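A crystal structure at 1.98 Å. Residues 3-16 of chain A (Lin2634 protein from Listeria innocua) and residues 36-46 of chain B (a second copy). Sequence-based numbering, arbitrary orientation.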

# COMPACT_ATOMS: atom_id res chain seq x y z
N GLY A 3 -12.87 -28.83 0.73
CA GLY A 3 -13.12 -28.66 2.16
C GLY A 3 -13.45 -27.23 2.52
O GLY A 3 -13.07 -26.29 1.82
N ILE A 4 -14.15 -27.06 3.64
CA ILE A 4 -14.50 -25.76 4.16
C ILE A 4 -13.24 -24.95 4.53
O ILE A 4 -13.24 -23.72 4.42
CB ILE A 4 -15.47 -25.85 5.36
CG1 ILE A 4 -16.77 -26.57 4.93
CG2 ILE A 4 -15.86 -24.45 5.89
CD1 ILE A 4 -17.59 -25.79 3.90
N HIS A 5 -12.16 -25.64 4.89
CA HIS A 5 -10.89 -24.96 5.15
C HIS A 5 -10.49 -24.11 3.93
O HIS A 5 -10.11 -22.95 4.07
CB HIS A 5 -9.80 -25.99 5.53
CG HIS A 5 -8.42 -25.47 5.39
ND1 HIS A 5 -7.91 -24.48 6.21
CD2 HIS A 5 -7.44 -25.76 4.49
CE1 HIS A 5 -6.68 -24.19 5.83
NE2 HIS A 5 -6.37 -24.95 4.78
N GLN A 6 -10.63 -24.66 2.74
CA GLN A 6 -10.30 -23.94 1.50
C GLN A 6 -11.17 -22.72 1.34
O GLN A 6 -10.73 -21.67 0.86
CB GLN A 6 -10.51 -24.85 0.27
CG GLN A 6 -9.42 -25.84 0.03
CD GLN A 6 -8.17 -25.19 -0.56
OE1 GLN A 6 -7.11 -25.17 0.07
NE2 GLN A 6 -8.30 -24.64 -1.77
N TYR A 7 -12.45 -22.88 1.66
CA TYR A 7 -13.39 -21.78 1.58
C TYR A 7 -13.01 -20.66 2.56
O TYR A 7 -12.98 -19.48 2.19
CB TYR A 7 -14.80 -22.27 1.83
CG TYR A 7 -15.77 -21.16 2.08
CD1 TYR A 7 -16.18 -20.32 1.04
CD2 TYR A 7 -16.31 -20.95 3.33
CE1 TYR A 7 -17.08 -19.29 1.26
CE2 TYR A 7 -17.17 -19.88 3.57
CZ TYR A 7 -17.56 -19.05 2.53
OH TYR A 7 -18.46 -18.04 2.78
N PHE A 8 -12.72 -21.04 3.81
CA PHE A 8 -12.28 -20.07 4.79
C PHE A 8 -11.00 -19.30 4.34
O PHE A 8 -10.92 -18.08 4.51
CB PHE A 8 -12.04 -20.70 6.14
CG PHE A 8 -13.31 -21.05 6.93
CD1 PHE A 8 -14.59 -20.67 6.50
CD2 PHE A 8 -13.19 -21.73 8.12
CE1 PHE A 8 -15.72 -20.96 7.29
CE2 PHE A 8 -14.30 -22.01 8.91
CZ PHE A 8 -15.57 -21.66 8.46
N GLN A 9 -10.01 -20.01 3.78
CA GLN A 9 -8.80 -19.34 3.25
C GLN A 9 -9.14 -18.33 2.16
O GLN A 9 -8.62 -17.22 2.13
CB GLN A 9 -7.81 -20.34 2.67
CG GLN A 9 -7.11 -21.16 3.69
CD GLN A 9 -6.06 -22.06 3.06
OE1 GLN A 9 -6.34 -22.84 2.12
NE2 GLN A 9 -4.86 -21.95 3.56
N SER A 10 -10.08 -18.71 1.32
CA SER A 10 -10.52 -17.87 0.20
C SER A 10 -11.08 -16.51 0.59
O SER A 10 -10.96 -15.58 -0.18
CB SER A 10 -11.55 -18.59 -0.69
OG SER A 10 -12.88 -18.52 -0.22
N LEU A 11 -11.69 -16.41 1.76
CA LEU A 11 -12.24 -15.15 2.23
C LEU A 11 -11.21 -14.02 2.23
O LEU A 11 -11.53 -12.88 1.87
CB LEU A 11 -12.89 -15.30 3.62
CG LEU A 11 -14.10 -16.26 3.64
CD1 LEU A 11 -14.53 -16.53 5.13
CD2 LEU A 11 -15.31 -15.83 2.81
N SER A 12 -9.98 -14.34 2.58
CA SER A 12 -8.90 -13.40 2.62
C SER A 12 -8.49 -12.94 1.23
O SER A 12 -7.99 -11.83 1.09
CB SER A 12 -7.65 -13.99 3.35
OG SER A 12 -7.91 -13.97 4.74
N ASP A 13 -8.61 -13.82 0.25
CA ASP A 13 -8.28 -13.47 -1.13
C ASP A 13 -9.14 -12.31 -1.68
O ASP A 13 -8.69 -11.56 -2.54
CB ASP A 13 -8.39 -14.70 -2.04
CG ASP A 13 -7.40 -15.85 -1.65
OD1 ASP A 13 -6.44 -15.63 -0.88
OD2 ASP A 13 -7.62 -16.96 -2.12
N LEU A 14 -10.35 -12.14 -1.14
CA LEU A 14 -11.21 -11.05 -1.52
C LEU A 14 -10.72 -9.72 -1.02
O LEU A 14 -11.24 -8.70 -1.45
CB LEU A 14 -12.67 -11.29 -1.09
CG LEU A 14 -13.38 -12.28 -2.01
CD1 LEU A 14 -14.53 -12.89 -1.33
CD2 LEU A 14 -13.79 -11.64 -3.34
N GLU A 15 -9.71 -9.72 -0.15
CA GLU A 15 -9.05 -8.48 0.27
C GLU A 15 -8.05 -8.01 -0.77
O GLU A 15 -7.51 -6.91 -0.66
CB GLU A 15 -8.29 -8.68 1.59
CG GLU A 15 -9.19 -9.22 2.73
CD GLU A 15 -8.42 -9.63 3.96
OE1 GLU A 15 -7.23 -9.29 4.12
OE2 GLU A 15 -9.00 -10.31 4.80
N ASN A 16 -7.72 -8.88 -1.72
CA ASN A 16 -6.71 -8.58 -2.69
C ASN A 16 -7.31 -8.30 -4.07
O ASN A 16 -6.57 -8.17 -5.04
CB ASN A 16 -5.71 -9.75 -2.80
CG ASN A 16 -4.91 -9.99 -1.51
OD1 ASN A 16 -4.53 -9.05 -0.82
ND2 ASN A 16 -4.64 -11.25 -1.21
N TYR B 36 -16.18 -8.73 7.56
CA TYR B 36 -16.72 -9.52 6.45
C TYR B 36 -16.42 -11.01 6.69
O TYR B 36 -17.29 -11.87 6.53
CB TYR B 36 -16.11 -9.05 5.12
CG TYR B 36 -16.31 -10.06 4.00
CD1 TYR B 36 -17.55 -10.24 3.41
CD2 TYR B 36 -15.25 -10.87 3.60
CE1 TYR B 36 -17.74 -11.22 2.41
CE2 TYR B 36 -15.41 -11.79 2.62
CZ TYR B 36 -16.65 -11.98 2.03
OH TYR B 36 -16.73 -12.97 1.06
N LYS B 37 -15.18 -11.30 7.06
CA LYS B 37 -14.78 -12.70 7.22
C LYS B 37 -15.46 -13.35 8.43
O LYS B 37 -15.95 -14.46 8.33
CB LYS B 37 -13.26 -12.81 7.31
CG LYS B 37 -12.53 -12.43 5.99
CD LYS B 37 -11.00 -12.61 6.09
CE LYS B 37 -10.39 -11.63 7.08
NZ LYS B 37 -8.88 -11.76 7.07
N VAL B 38 -15.55 -12.64 9.55
CA VAL B 38 -16.22 -13.20 10.71
C VAL B 38 -17.71 -13.51 10.39
O VAL B 38 -18.23 -14.52 10.85
CB VAL B 38 -16.04 -12.32 11.99
CG1 VAL B 38 -16.95 -12.84 13.20
CG2 VAL B 38 -14.56 -12.30 12.41
N THR B 39 -18.38 -12.64 9.63
CA THR B 39 -19.78 -12.83 9.32
C THR B 39 -19.94 -14.04 8.38
O THR B 39 -20.86 -14.84 8.54
CB THR B 39 -20.38 -11.55 8.73
OG1 THR B 39 -20.07 -10.46 9.59
CG2 THR B 39 -21.89 -11.61 8.58
N SER B 40 -18.99 -14.21 7.45
CA SER B 40 -19.03 -15.35 6.54
C SER B 40 -18.80 -16.68 7.28
O SER B 40 -19.44 -17.69 6.97
CB SER B 40 -18.00 -15.15 5.40
OG SER B 40 -18.32 -13.96 4.62
N ILE B 41 -17.89 -16.66 8.24
CA ILE B 41 -17.55 -17.84 9.09
C ILE B 41 -18.82 -18.14 9.96
O ILE B 41 -19.28 -19.26 10.01
CB ILE B 41 -16.29 -17.55 9.98
CG1 ILE B 41 -15.01 -17.52 9.13
CG2 ILE B 41 -16.13 -18.62 11.15
CD1 ILE B 41 -13.78 -16.82 9.78
N ALA B 42 -19.38 -17.11 10.60
CA ALA B 42 -20.58 -17.27 11.39
C ALA B 42 -21.76 -17.83 10.56
O ALA B 42 -22.46 -18.69 11.03
CB ALA B 42 -20.96 -15.95 12.07
N GLN B 43 -21.93 -17.34 9.33
CA GLN B 43 -22.92 -17.82 8.40
C GLN B 43 -22.76 -19.33 8.16
O GLN B 43 -23.76 -20.10 8.14
CB GLN B 43 -22.77 -17.05 7.08
CG GLN B 43 -23.53 -17.59 5.88
CD GLN B 43 -23.40 -16.64 4.70
OE1 GLN B 43 -24.24 -15.76 4.51
NE2 GLN B 43 -22.31 -16.77 3.94
N PHE B 44 -21.53 -19.78 8.00
CA PHE B 44 -21.28 -21.21 7.86
C PHE B 44 -21.68 -21.99 9.13
O PHE B 44 -22.38 -22.99 9.07
CB PHE B 44 -19.84 -21.52 7.52
CG PHE B 44 -19.51 -22.99 7.59
CD1 PHE B 44 -19.93 -23.85 6.60
CD2 PHE B 44 -18.84 -23.52 8.68
CE1 PHE B 44 -19.69 -25.19 6.68
CE2 PHE B 44 -18.59 -24.88 8.76
CZ PHE B 44 -19.02 -25.72 7.74
N PHE B 45 -21.27 -21.51 10.29
CA PHE B 45 -21.54 -22.26 11.50
C PHE B 45 -23.03 -22.31 11.81
O PHE B 45 -23.50 -23.28 12.40
CB PHE B 45 -20.76 -21.70 12.68
CG PHE B 45 -19.29 -22.05 12.65
CD1 PHE B 45 -18.86 -23.33 12.39
CD2 PHE B 45 -18.33 -21.08 12.95
CE1 PHE B 45 -17.48 -23.64 12.41
CE2 PHE B 45 -16.97 -21.38 12.97
CZ PHE B 45 -16.55 -22.66 12.67
N GLY B 46 -23.76 -21.27 11.42
CA GLY B 46 -25.20 -21.26 11.52
C GLY B 46 -25.80 -22.42 10.79
O GLY B 46 -26.68 -23.10 11.31
O HOH W 1 -20.09 -18.70 4.63

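The most unusual feature of this contact is its aromatic cluster, where one face of Phe B44 takes contacts from two residues one helical turn apart on the partner chain. Ile A4 lays its CG2 3.9 Å from the centroid of the Phe B44 ring, only 9° off the ring normal, while Phe A8 turns its edge toward the face of the same ring in an offset edge-to-face pair, centroids 5.7 Å apart and planes at 88°. Phe A8 in turn receives a CH-pi contact: Ile B41 CG1 lies 4.1 Å from the centroid of the Phe A8 ring, over one face. Each phenylalanine therefore has an isoleucine from the other chain over a face.

The two helices run nearly antiparallel, at 159°, with axes approaching to 10.1 Å. The register follows: Ile A4 pairs with Phe B44, Phe A8 with Ile B41 and Leu A11 with Lys B37, in steps of three or four residues that keep the contacting side chains along one side of each helix. The CA-to-CB bond of Phe A8 points sideways, yet its chi1 of -75° (m) brings the ring close to the partner.

The backbones come closer toward the C-terminal end of the chain A helix, where the CA atoms of Leu A11 and Lys B37 are 6.1 Å apart. Here the packing is a knob into a hole: Leu A11 sits among Tyr B36, Lys B37, Ser B40 and Ile B41. Its CD1 lies 3.7 Å from Ser B40 CB, and its CB lies 3.7 Å from Lys B37 CG, so the small serine and the aliphatic stem of the lysine both serve as walls. Leu A14 extends the apolar surface, with its CD1 4.1 Å from Tyr B36 CZ.

Lys B37 thus does two jobs. Beyond its stem, the amine forms a salt bridge with Glu A15, NZ to OE2 at 2.7 Å, and donates a weak hydrogen bond from NZ to Ser A12 OG at 3.4 Å. The rule is economical: a long side chain packs along its length and places its charge at the end of the apolar patch.

Tyr A7 reaches its partner differently. Its hydroxyl OH is 3.9 Å from Ser B40 CB, and a water links the two helices, lying 2.6 Å from Tyr A7 OH, donating to Ser B40 O at 2.6 Å and accepting from Gln B43 NE2 at 3.0 Å.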